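Local structure of Rnh (Ribonuclease H) (Chlorobaculum tepidum, 3H08) at residues N76-E80 against G81-R85. The protein probably cuts the RNA strand of RNA-DNA hybrids as a magnesium-dependent endonuclease of the ribonuclease H family. The protein carries 3 engineered substitutions. Residues are numbered along the deposited sequence; the frame is centred on the assembly and turned at random.
Sequences NAMNE and GWLKR
With CG anti to its carbonyl carbon (chi1 -61°), the W82 indole lies back along the last turn of helix 72-79. E80 has a similar first torsion, and its side chain runs alongside the indole. E80 CB sits over one face of the ring system, 3.7 Å from the centroid of the W82 five-membered ring, in a CH-pi contact. N76 meets the far end of the indole: its CB lies 3.5 Å from W82 CZ3. Between E80 and W82 the chain turns at G81. This glycine has positive phi (82°), ends the helical run and is the N-cap of helix 82-88, so a tight turn joins the two helices. The turn is closed by L83 N, which donates to A77 O, six residues earlier, at 3.1 Å in a nearly straight bond (175°). A water also donates to A77 O (3.0 Å) and accepts from K84 N, so A77 O accepts from both L83 N and the water. The M78 chain bends at chi2 and chi3, and M78 SD packs 3.7 Å from L83 CD2. A77 and L83 both touch W105 of helix 102-114, so the junction rests on that helix. The chemistry is mixed: CH-pi and apolar packing lie beside the polar backbone links, while the L83 N to A77 O bond and a water bridge tie the end of one helix to the start of the next.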
loop_
_atom_site.group_PDB
_atom_site.type_symbol
_atom_site.label_atom_id
_atom_site.label_comp_id
_atom_site.label_asym_id
_atom_site.label_seq_id
_atom_site.Cartn_x
_atom_site.Cartn_y
_atom_site.Cartn_z
ATOM N N ASN A 76 0.812 -7.664 8.152
ATOM C CA ASN A 76 1.457 -8.269 9.320
ATOM C C ASN A 76 2.416 -7.298 9.999
ATOM O O ASN A 76 2.477 -7.233 11.216
ATOM C CB ASN A 76 2.191 -9.531 8.942
ATOM C CG ASN A 76 1.249 -10.656 8.586
ATOM O OD1 ASN A 76 0.058 -10.614 8.916
ATOM N ND2 ASN A 76 1.770 -11.667 7.919
ATOM N N ALA A 77 3.178 -6.524 9.221
ATOM C CA ALA A 77 4.137 -5.612 9.825
ATOM C C ALA A 77 3.414 -4.597 10.678
ATOM O O ALA A 77 3.910 -4.164 11.693
ATOM C CB ALA A 77 4.934 -4.896 8.776
ATOM N N MET A 78 2.252 -4.170 10.220
ATOM C CA MET A 78 1.532 -3.129 10.938
ATOM C C MET A 78 0.742 -3.698 12.110
ATOM O O MET A 78 0.614 -3.042 13.152
ATOM C CB MET A 78 0.554 -2.418 9.992
ATOM C CG MET A 78 1.178 -1.856 8.720
ATOM S SD MET A 78 2.606 -0.802 9.099
ATOM C CE MET A 78 1.904 0.520 10.061
ATOM N N ASN A 79 0.139 -4.877 11.929
ATOM C CA ASN A 79 -0.783 -5.429 12.933
ATOM C C ASN A 79 -0.158 -6.360 13.965
ATOM O O ASN A 79 -0.788 -6.652 14.993
ATOM C CB ASN A 79 -1.936 -6.135 12.231
ATOM C CG ASN A 79 -2.846 -5.172 11.527
ATOM O OD1 ASN A 79 -2.682 -3.976 11.662
ATOM N ND2 ASN A 79 -3.812 -5.683 10.788
ATOM N N GLU A 80 1.040 -6.853 13.676
ATOM C CA GLU A 80 1.768 -7.712 14.620
ATOM C C GLU A 80 2.870 -6.927 15.379
ATOM O O GLU A 80 3.633 -7.505 16.170
ATOM C CB GLU A 80 2.375 -8.902 13.877
ATOM C CG GLU A 80 1.436 -9.750 13.056
ATOM C CD GLU A 80 0.267 -10.355 13.825
ATOM O OE1 GLU A 80 0.473 -10.850 14.950
ATOM O OE2 GLU A 80 -0.872 -10.331 13.286
ATOM N N GLY A 81 2.969 -5.623 15.124
ATOM C CA GLY A 81 3.897 -4.759 15.874
ATOM C C GLY A 81 5.333 -4.790 15.371
ATOM O O GLY A 81 6.222 -4.229 16.008
ATOM N N TRP A 82 5.557 -5.428 14.222
ATOM C CA TRP A 82 6.913 -5.656 13.723
ATOM C C TRP A 82 7.568 -4.348 13.304
ATOM O O TRP A 82 8.729 -4.098 13.605
ATOM C CB TRP A 82 6.893 -6.609 12.535
ATOM C CG TRP A 82 6.359 -7.947 12.839
ATOM C CD1 TRP A 82 6.175 -8.497 14.068
ATOM C CD2 TRP A 82 5.999 -8.943 11.890
ATOM N NE1 TRP A 82 5.705 -9.794 13.947
ATOM C CE2 TRP A 82 5.589 -10.085 12.614
ATOM C CE3 TRP A 82 5.983 -8.986 10.492
ATOM C CZ2 TRP A 82 5.162 -11.242 11.992
ATOM C CZ3 TRP A 82 5.555 -10.160 9.874
ATOM C CH2 TRP A 82 5.160 -11.262 10.624
ATOM N N LEU A 83 6.841 -3.519 12.580
ATOM C CA LEU A 83 7.405 -2.267 12.137
ATOM C C LEU A 83 7.906 -1.456 13.335
ATOM O O LEU A 83 9.032 -0.920 13.327
ATOM C CB LEU A 83 6.393 -1.472 11.311
ATOM C CG LEU A 83 6.861 -0.051 11.002
ATOM C CD1 LEU A 83 8.118 -0.059 10.130
ATOM C CD2 LEU A 83 5.753 0.699 10.334
ATOM N N LYS A 84 7.115 -1.421 14.398
ATOM C CA LYS A 84 7.524 -0.644 15.581
ATOM C C LYS A 84 8.756 -1.216 16.261
ATOM O O LYS A 84 9.613 -0.474 16.731
ATOM C CB LYS A 84 6.350 -0.495 16.554
ATOM C CG LYS A 84 5.195 0.352 15.949
ATOM C CD LYS A 84 5.734 1.508 15.061
ATOM C CE LYS A 84 4.655 2.167 14.219
ATOM N NZ LYS A 84 3.473 2.596 15.023
ATOM N N ARG A 85 8.889 -2.531 16.235
ATOM C CA ARG A 85 10.082 -3.170 16.773
ATOM C C ARG A 85 11.308 -2.946 15.880
ATOM O O ARG A 85 12.442 -2.790 16.384
ATOM C CB ARG A 85 9.832 -4.655 16.956
ATOM C CG ARG A 85 8.724 -4.934 17.957
ATOM C CD ARG A 85 9.175 -5.850 19.057
ATOM N NE ARG A 85 8.096 -6.099 20.013
ATOM C CZ ARG A 85 8.201 -6.863 21.101
ATOM N NH1 ARG A 85 9.348 -7.465 21.406
ATOM N NH2 ARG A 85 7.151 -7.013 21.893
HETATM O O HOH W 1 4.015 -2.183 13.940
HETATM O O HOH W 2 2.547 -0.189 13.662
#